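Local structure of geranylgeranyl pyrophosphate synthase (5JFQ) at residues 33-38 against 101-106; 37-42 against 91-96. The protein catalyses the stepwise addition of three isopentenyl diphosphate molecules to dimethylallyl diphosphate, giving mainly geranylgeranyl diphosphate and some farnesyl diphosphate. All coordinates share one frame; numbering follows the deposited sequence.

Contact 1 of 2, residues 33-38 against 101-106; sequences YRAARH and TLFGIP
F103 presents one face to A35 and its edge to H38, joining the end of helix 30-36 and the start of helix 38-42 to the short helix 99-103 in the all-helical prenyltransferase fold. The F103 ring lies between A35 CB and L102 CB. A35 CB sits almost over the centre of one face, 3.7 Å from the ring centroid and 12° off the ring normal, a CH-pi contact. L102 CB covers the opposite face, displaced toward the rim. At the ring's edge, F103 CE2 comes within 4.2 Å of H38 CG, making a T-shaped pair in which the phenyl edge meets the imidazole face; the planes are turned 74° apart and the centroids are separated by 5.8 Å. H38 reaches this place with CG anti to its backbone N (chi1 -176°). An alanine in place of F103 would probably leave the A35 methyl and the H38 imidazole without their aromatic partner and open a gap between the helices. R34 adds a lighter touch with its CB against the phenyl ring. No hydrogen bond links the two segments; the polar end of H38 is instead satisfied nearby, NE2 bonding to K97 O. Crossing H38 at about a right angle, L102 places CD1 over the same imidazole face that receives the phenyl edge, with CD1 3.5 Å from H38 CE1.

Contact 2 of 2, residues 37-42 against 91-96; sequences RHYLKA and EMRRGV
A tight beta-hairpin follows the first aspartate-rich motif of the prenyltransferase, the one that holds D84 and D88, and it rests on helix 38-42 through V96 and R93, which meet H38, Y39 and A42. The hairpin reverses through a type II' beta turn from R93 to V96. Its backbone pairing is uneven: R93 N bonds to V96 O at 2.9 Å, whereas the return bond from V96 N to R93 O is weak.

V96 is the hairpin residue most covered by the helix, and its two methyls divide the work. CG1 packs on A42 CB at 3.8 Å. CG2, between the backbone N and the carbonyl carbon, points to the aromatic residues: it meets H38 tip to tip, 3.7 Å from H38 NE2, and lies 4.1 Å from Y39 CE1, approaching both rings obliquely.

R93 crosses Y39 at about a right angle. Its CD stands over one face of the phenol ring, offset toward the rim, at 4.3 Å from the centroid in a CH-pi contact. The chain bends at the CG-CD bond (chi3 -58°), which turns NE aside, and the guanidinium plane is turned 61° from the ring, with Y39 OH near that plane at its edge. The contact is therefore not a flat stack. The charged end has its strong partner elsewhere, R93 NH2 forming a salt bridge with D85, while Y39 OH is hydrogen-bonded to V99 N.

R93 probably binds dimethylallyl diphosphate and R94, at the turn, isopentenyl diphosphate, as in related enzymes, and D84 and D88 probably bind magnesium. Arginines carried on a turn just after the aspartate-rich motif are characteristic of the diphosphate-binding site in the trans-prenyltransferase family.

Both contacts lie at the surface on the same side of the chain's centre, their own centres about 10 Å apart, and both start from the junction of helix 30-36 and helix 38-42. H38 serves each of them: its imidazole face takes part in contact 1, and NE2 also meets V96 in contact 2. Neither has a hydrogen bond between its segments. Contact 1 joins helix to helix around an aromatic ring and holds none of the residues thought to bind substrate or metal. Contact 2 sets a helix against a hairpin through valine methyls and the aliphatic part of an arginine whose charge turns to the aspartate-rich region, which puts contact 2 beside the probable substrate and magnesium sites.

Contact 1 of 2, residues 33-38 against 101-106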
ATOM      1  N   TYR B  33      -3.663 -10.743 -10.647  1.00 45.13           N
ATOM      2  CA  TYR B  33      -2.412 -11.393 -10.287  1.00 46.55           C
ATOM      3  C   TYR B  33      -1.476 -11.528 -11.479  1.00 50.96           C
ATOM      4  O   TYR B  33      -0.250 -11.517 -11.300  1.00 51.55           O
ATOM      5  CB  TYR B  33      -2.708 -12.745  -9.630  1.00 49.55           C
ATOM      6  CG  TYR B  33      -3.148 -12.572  -8.193  1.00 47.55           C
ATOM      7  CD1 TYR B  33      -4.490 -12.437  -7.861  1.00 47.21           C
ATOM      8  CD2 TYR B  33      -2.212 -12.473  -7.174  1.00 47.04           C
ATOM      9  CE1 TYR B  33      -4.888 -12.253  -6.545  1.00 49.36           C
ATOM     10  CE2 TYR B  33      -2.598 -12.286  -5.852  1.00 48.51           C
ATOM     11  CZ  TYR B  33      -3.934 -12.182  -5.543  1.00 47.44           C
ATOM     12  OH  TYR B  33      -4.309 -11.991  -4.227  1.00 47.91           O
ATOM     13  N   ARG B  34      -2.018 -11.633 -12.695  1.00 49.61           N
ATOM     14  CA  ARG B  34      -1.168 -11.579 -13.876  1.00 46.02           C
ATOM     15  C   ARG B  34      -0.379 -10.281 -13.872  1.00 53.45           C
ATOM     16  O   ARG B  34       0.836 -10.276 -14.101  1.00 54.85           O
ATOM     17  CB  ARG B  34      -2.028 -11.709 -15.130  1.00 50.26           C
ATOM     18  CG  ARG B  34      -1.421 -12.488 -16.297  1.00 55.42           C
ATOM     19  CD  ARG B  34      -2.377 -12.439 -17.504  1.00 58.40           C
ATOM     20  NE  ARG B  34      -3.723 -12.897 -17.144  1.00 66.35           N
ATOM     21  CZ  ARG B  34      -4.855 -12.445 -17.689  1.00 68.56           C
ATOM     22  NH1 ARG B  34      -4.816 -11.491 -18.627  1.00 55.59           N
ATOM     23  NH2 ARG B  34      -6.030 -12.944 -17.286  1.00 64.13           N
ATOM     24  N   ALA B  35      -1.053  -9.181 -13.528  1.00 49.35           N
ATOM     25  CA  ALA B  35      -0.393  -7.893 -13.385  1.00 43.80           C
ATOM     26  C   ALA B  35       0.548  -7.878 -12.187  1.00 49.45           C
ATOM     27  O   ALA B  35       1.672  -7.370 -12.277  1.00 52.74           O
ATOM     28  CB  ALA B  35      -1.441  -6.784 -13.260  1.00 43.11           C
ATOM     29  N   ALA B  36       0.108  -8.419 -11.046  1.00 45.78           N
ATOM     30  CA  ALA B  36       0.938  -8.332  -9.844  1.00 46.50           C
ATOM     31  C   ALA B  36       2.182  -9.205  -9.916  1.00 46.49           C
ATOM     32  O   ALA B  36       3.143  -8.957  -9.185  1.00 53.37           O
ATOM     33  CB  ALA B  36       0.138  -8.713  -8.596  1.00 45.34           C
ATOM     34  N   ARG B  37       2.191 -10.224 -10.755  1.00 46.10           N
ATOM     35  CA  ARG B  37       3.359 -11.079 -10.873  1.00 47.56           C
ATOM     36  C   ARG B  37       4.152 -10.783 -12.120  1.00 50.39           C
ATOM     37  O   ARG B  37       5.146 -11.460 -12.365  1.00 53.34           O
ATOM     38  CB  ARG B  37       2.971 -12.564 -10.871  1.00 52.53           C
ATOM     39  CG  ARG B  37       2.839 -13.192  -9.500  1.00 49.36           C
ATOM     40  CD  ARG B  37       1.846 -12.431  -8.717  1.00 52.91           C
ATOM     41  NE  ARG B  37       1.352 -13.116  -7.532  1.00 58.80           N
ATOM     42  CZ  ARG B  37       1.474 -12.665  -6.291  1.00 51.81           C
ATOM     43  NH1 ARG B  37       2.087 -11.510  -6.063  1.00 51.39           N
ATOM     44  NH2 ARG B  37       0.940 -13.358  -5.292  1.00 46.55           N
ATOM     45  N   HIS B  38       3.735  -9.789 -12.909  1.00 52.92           N
ATOM     46  CA  HIS B  38       4.394  -9.506 -14.180  1.00 51.44           C
ATOM     47  C   HIS B  38       5.886  -9.244 -14.000  1.00 54.84           C
ATOM     48  O   HIS B  38       6.715  -9.893 -14.645  1.00 58.55           O
ATOM     49  CB  HIS B  38       3.721  -8.324 -14.866  1.00 51.93           C
ATOM     50  CG  HIS B  38       4.271  -8.032 -16.222  1.00 56.47           C
ATOM     51  ND1 HIS B  38       4.348  -8.986 -17.215  1.00 54.81           N
ATOM     52  CD2 HIS B  38       4.783  -6.894 -16.750  1.00 59.47           C
ATOM     53  CE1 HIS B  38       4.885  -8.449 -18.294  1.00 60.94           C
ATOM     54  NE2 HIS B  38       5.154  -7.179 -18.042  1.00 59.77           N
ATOM     55  N   THR B 101       0.791  -0.414 -18.924  1.00 58.86           N
ATOM     56  CA  THR B 101       0.523  -0.441 -20.354  1.00 62.63           C
ATOM     57  C   THR B 101      -0.167  -1.742 -20.757  1.00 59.52           C
ATOM     58  O   THR B 101      -1.093  -1.722 -21.573  1.00 64.23           O
ATOM     59  CB  THR B 101       1.816  -0.188 -21.152  1.00 58.59           C
ATOM     60  OG1 THR B 101       2.870  -1.029 -20.680  1.00 65.13           O
ATOM     61  CG2 THR B 101       2.257   1.254 -20.972  1.00 64.47           C
ATOM     62  N   LEU B 102       0.224  -2.870 -20.166  1.00 51.84           N
ATOM     63  CA  LEU B 102      -0.407  -4.134 -20.540  1.00 56.99           C
ATOM     64  C   LEU B 102      -1.799  -4.290 -19.949  1.00 58.35           C
ATOM     65  O   LEU B 102      -2.660  -4.936 -20.556  1.00 62.34           O
ATOM     66  CB  LEU B 102       0.443  -5.307 -20.082  1.00 53.32           C
ATOM     67  CG  LEU B 102       1.775  -5.416 -20.781  1.00 57.20           C
ATOM     68  CD1 LEU B 102       2.631  -6.317 -19.950  1.00 59.65           C
ATOM     69  CD2 LEU B 102       1.519  -6.015 -22.137  1.00 62.71           C
ATOM     70  N   PHE B 103      -2.031  -3.757 -18.757  1.00 57.56           N
ATOM     71  CA  PHE B 103      -3.254  -4.063 -18.036  1.00 56.82           C
ATOM     72  C   PHE B 103      -4.082  -2.839 -17.717  1.00 52.88           C
ATOM     73  O   PHE B 103      -5.246  -2.984 -17.329  1.00 54.87           O
ATOM     74  CB  PHE B 103      -2.941  -4.784 -16.720  1.00 48.16           C
ATOM     75  CG  PHE B 103      -1.926  -5.861 -16.846  1.00 49.62           C
ATOM     76  CD1 PHE B 103      -2.310  -7.172 -17.111  1.00 54.79           C
ATOM     77  CD2 PHE B 103      -0.588  -5.586 -16.667  1.00 50.45           C
ATOM     78  CE1 PHE B 103      -1.371  -8.198 -17.201  1.00 48.63           C
ATOM     79  CE2 PHE B 103       0.359  -6.602 -16.758  1.00 52.55           C
ATOM     80  CZ  PHE B 103      -0.038  -7.912 -17.028  1.00 48.09           C
ATOM     81  N   GLY B 104      -3.525  -1.652 -17.862  1.00 51.74           N
ATOM     82  CA  GLY B 104      -4.264  -0.451 -17.550  1.00 49.82           C
ATOM     83  C   GLY B 104      -3.826   0.148 -16.223  1.00 51.80           C
ATOM     84  O   GLY B 104      -3.255  -0.519 -15.348  1.00 48.52           O
ATOM     85  N   ILE B 105      -4.085   1.438 -16.089  1.00 49.11           N
ATOM     86  CA  ILE B 105      -3.672   2.136 -14.883  1.00 48.56           C
ATOM     87  C   ILE B 105      -4.393   1.596 -13.647  1.00 45.61           C
ATOM     88  O   ILE B 105      -3.712   1.223 -12.685  1.00 43.24           O
ATOM     89  CB  ILE B 105      -3.822   3.660 -15.086  1.00 43.46           C
ATOM     90  CG1 ILE B 105      -2.842   4.090 -16.186  1.00 51.24           C
ATOM     91  CG2 ILE B 105      -3.575   4.408 -13.787  1.00 39.06           C
ATOM     92  CD1 ILE B 105      -2.856   5.554 -16.508  1.00 40.42           C
ATOM     93  N   PRO B 106      -5.727   1.492 -13.621  1.00 44.87           N
ATOM     94  CA  PRO B 106      -6.364   0.967 -12.401  1.00 44.45           C
ATOM     95  C   PRO B 106      -5.854  -0.410 -11.987  1.00 44.71           C
ATOM     96  O   PRO B 106      -5.533  -0.606 -10.805  1.00 44.98           O
ATOM     97  CB  PRO B 106      -7.864   0.973 -12.762  1.00 48.31           C
ATOM     98  CG  PRO B 106      -7.923   1.150 -14.233  1.00 48.38           C
ATOM     99  CD  PRO B 106      -6.737   1.955 -14.588  1.00 43.06           C
TER

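Contact 2 of 2, residues 37-42 against 91-96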
ATOM      1  N   ARG B  37       2.191 -10.224 -10.755  1.00 46.10           N
ATOM      2  CA  ARG B  37       3.359 -11.079 -10.873  1.00 47.56           C
ATOM      3  C   ARG B  37       4.152 -10.783 -12.120  1.00 50.39           C
ATOM      4  O   ARG B  37       5.146 -11.460 -12.365  1.00 53.34           O
ATOM      5  CB  ARG B  37       2.971 -12.564 -10.871  1.00 52.53           C
ATOM      6  CG  ARG B  37       2.839 -13.192  -9.500  1.00 49.36           C
ATOM      7  CD  ARG B  37       1.846 -12.431  -8.717  1.00 52.91           C
ATOM      8  NE  ARG B  37       1.352 -13.116  -7.532  1.00 58.80           N
ATOM      9  CZ  ARG B  37       1.474 -12.665  -6.291  1.00 51.81           C
ATOM     10  NH1 ARG B  37       2.087 -11.510  -6.063  1.00 51.39           N
ATOM     11  NH2 ARG B  37       0.940 -13.358  -5.292  1.00 46.55           N
ATOM     12  N   HIS B  38       3.735  -9.789 -12.909  1.00 52.92           N
ATOM     13  CA  HIS B  38       4.394  -9.506 -14.180  1.00 51.44           C
ATOM     14  C   HIS B  38       5.886  -9.244 -14.000  1.00 54.84           C
ATOM     15  O   HIS B  38       6.715  -9.893 -14.645  1.00 58.55           O
ATOM     16  CB  HIS B  38       3.721  -8.324 -14.866  1.00 51.93           C
ATOM     17  CG  HIS B  38       4.271  -8.032 -16.222  1.00 56.47           C
ATOM     18  ND1 HIS B  38       4.348  -8.986 -17.215  1.00 54.81           N
ATOM     19  CD2 HIS B  38       4.783  -6.894 -16.750  1.00 59.47           C
ATOM     20  CE1 HIS B  38       4.885  -8.449 -18.294  1.00 60.94           C
ATOM     21  NE2 HIS B  38       5.154  -7.179 -18.042  1.00 59.77           N
ATOM     22  N   TYR B  39       6.255  -8.309 -13.121  1.00 52.39           N
ATOM     23  CA  TYR B  39       7.677  -8.002 -12.963  1.00 53.76           C
ATOM     24  C   TYR B  39       8.424  -9.130 -12.268  1.00 58.28           C
ATOM     25  O   TYR B  39       9.576  -9.416 -12.614  1.00 62.13           O
ATOM     26  CB  TYR B  39       7.880  -6.696 -12.196  1.00 48.67           C
ATOM     27  CG  TYR B  39       7.479  -5.452 -12.956  1.00 59.94           C
ATOM     28  CD1 TYR B  39       7.345  -5.461 -14.349  1.00 56.59           C
ATOM     29  CD2 TYR B  39       7.226  -4.262 -12.282  1.00 57.52           C
ATOM     30  CE1 TYR B  39       6.976  -4.330 -15.026  1.00 57.56           C
ATOM     31  CE2 TYR B  39       6.850  -3.126 -12.963  1.00 52.73           C
ATOM     32  CZ  TYR B  39       6.732  -3.163 -14.329  1.00 57.32           C
ATOM     33  OH  TYR B  39       6.354  -2.016 -14.992  1.00 58.79           O
ATOM     34  N   LEU B  40       7.810  -9.758 -11.261  1.00 53.28           N
ATOM     35  CA  LEU B  40       8.503 -10.842 -10.573  1.00 56.45           C
ATOM     36  C   LEU B  40       8.880 -11.938 -11.553  1.00 59.40           C
ATOM     37  O   LEU B  40      10.001 -12.455 -11.513  1.00 63.91           O
ATOM     38  CB  LEU B  40       7.647 -11.412  -9.440  1.00 50.23           C
ATOM     39  CG  LEU B  40       7.390 -10.453  -8.277  1.00 51.50           C
ATOM     40  CD1 LEU B  40       6.186 -10.895  -7.464  1.00 48.59           C
ATOM     41  CD2 LEU B  40       8.625 -10.291  -7.393  1.00 51.14           C
ATOM     42  N   LYS B  41       7.967 -12.278 -12.465  1.00 57.01           N
ATOM     43  CA  LYS B  41       8.283 -13.254 -13.501  1.00 57.80           C
ATOM     44  C   LYS B  41       9.262 -12.690 -14.522  1.00 60.49           C
ATOM     45  O   LYS B  41      10.084 -13.441 -15.060  1.00 63.79           O
ATOM     46  CB  LYS B  41       7.002 -13.736 -14.182  1.00 55.88           C
ATOM     47  CG  LYS B  41       5.965 -14.267 -13.204  1.00 50.52           C
ATOM     48  CD  LYS B  41       5.052 -15.303 -13.833  1.00 57.73           C
ATOM     49  CE  LYS B  41       4.112 -14.712 -14.860  1.00 61.11           C
ATOM     50  NZ  LYS B  41       3.150 -13.716 -14.286  1.00 62.86           N
ATOM     51  N   ALA B  42       9.209 -11.377 -14.792  1.00 64.31           N
ATOM     52  CA  ALA B  42      10.221 -10.764 -15.653  1.00 65.42           C
ATOM     53  C   ALA B  42      11.621 -10.971 -15.090  1.00 72.25           C
ATOM     54  O   ALA B  42      12.591 -11.055 -15.852  1.00 73.44           O
ATOM     55  CB  ALA B  42       9.943  -9.274 -15.839  1.00 63.54           C
ATOM     56  N   GLU B  91       6.656   3.198 -21.168  1.00 73.38           N
ATOM     57  CA  GLU B  91       6.017   2.073 -21.821  1.00 71.44           C
ATOM     58  C   GLU B  91       6.757   0.783 -21.558  1.00 70.62           C
ATOM     59  O   GLU B  91       6.160  -0.296 -21.666  1.00 68.54           O
ATOM     60  CB  GLU B  91       5.917   2.315 -23.320  1.00 70.31           C
ATOM     61  CG  GLU B  91       4.744   3.178 -23.685  1.00 74.95           C
ATOM     62  CD  GLU B  91       3.975   2.597 -24.839  1.00 85.56           C
ATOM     63  OE1 GLU B  91       4.552   2.526 -25.945  1.00 91.08           O
ATOM     64  OE2 GLU B  91       2.809   2.187 -24.639  1.00 85.81           O
ATOM     65  N   MET B  92       8.038   0.872 -21.210  1.00 71.43           N
ATOM     66  CA  MET B  92       8.831  -0.312 -20.934  1.00 75.99           C
ATOM     67  C   MET B  92       9.758  -0.051 -19.760  1.00 80.66           C
ATOM     68  O   MET B  92      10.197   1.083 -19.531  1.00 82.15           O
ATOM     69  CB  MET B  92       9.628  -0.751 -22.163  1.00 76.50           C
ATOM     70  CG  MET B  92       8.736  -1.336 -23.233  1.00 76.86           C
ATOM     71  SD  MET B  92       9.643  -2.356 -24.382  1.00100.63           S
ATOM     72  CE  MET B  92      10.426  -3.501 -23.262  1.00 82.37           C
ATOM     73  N   ARG B  93      10.010  -1.120 -19.001  1.00 74.70           N
ATOM     74  CA  ARG B  93      10.996  -1.146 -17.928  1.00 77.14           C
ATOM     75  C   ARG B  93      11.945  -2.297 -18.216  1.00 81.72           C
ATOM     76  O   ARG B  93      11.529  -3.465 -18.205  1.00 77.51           O
ATOM     77  CB  ARG B  93      10.334  -1.314 -16.555  1.00 74.05           C
ATOM     78  CG  ARG B  93      11.269  -1.840 -15.454  1.00 67.15           C
ATOM     79  CD  ARG B  93      10.575  -1.844 -14.108  1.00 58.40           C
ATOM     80  NE  ARG B  93      10.104  -0.511 -13.741  1.00 55.35           N
ATOM     81  CZ  ARG B  93      10.849   0.381 -13.096  1.00 55.98           C
ATOM     82  NH1 ARG B  93      12.094   0.072 -12.753  1.00 56.56           N
ATOM     83  NH2 ARG B  93      10.357   1.578 -12.792  1.00 54.15           N
ATOM     84  N   ARG B  94      13.213  -1.966 -18.466  1.00 85.97           N
ATOM     85  CA  ARG B  94      14.167  -2.926 -19.010  1.00 83.07           C
ATOM     86  C   ARG B  94      13.571  -3.559 -20.261  1.00 83.57           C
ATOM     87  O   ARG B  94      13.194  -2.856 -21.209  1.00 83.27           O
ATOM     88  CB  ARG B  94      14.538  -3.998 -17.978  1.00 79.76           C
ATOM     89  N   GLY B  95      13.435  -4.879 -20.254  1.00 82.75           N
ATOM     90  CA  GLY B  95      13.052  -5.613 -21.439  1.00 82.92           C
ATOM     91  C   GLY B  95      11.596  -5.994 -21.556  1.00 82.87           C
ATOM     92  O   GLY B  95      11.251  -6.761 -22.462  1.00 87.63           O
ATOM     93  N   VAL B  96      10.720  -5.486 -20.689  1.00 82.85           N
ATOM     94  CA  VAL B  96       9.310  -5.842 -20.745  1.00 74.30           C
ATOM     95  C   VAL B  96       8.480  -4.571 -20.724  1.00 71.16           C
ATOM     96  O   VAL B  96       8.933  -3.508 -20.290  1.00 72.48           O
ATOM     97  CB  VAL B  96       8.891  -6.779 -19.594  1.00 72.46           C
ATOM     98  CG1 VAL B  96       9.940  -7.847 -19.396  1.00 75.23           C
ATOM     99  CG2 VAL B  96       8.667  -5.999 -18.306  1.00 70.86           C
TER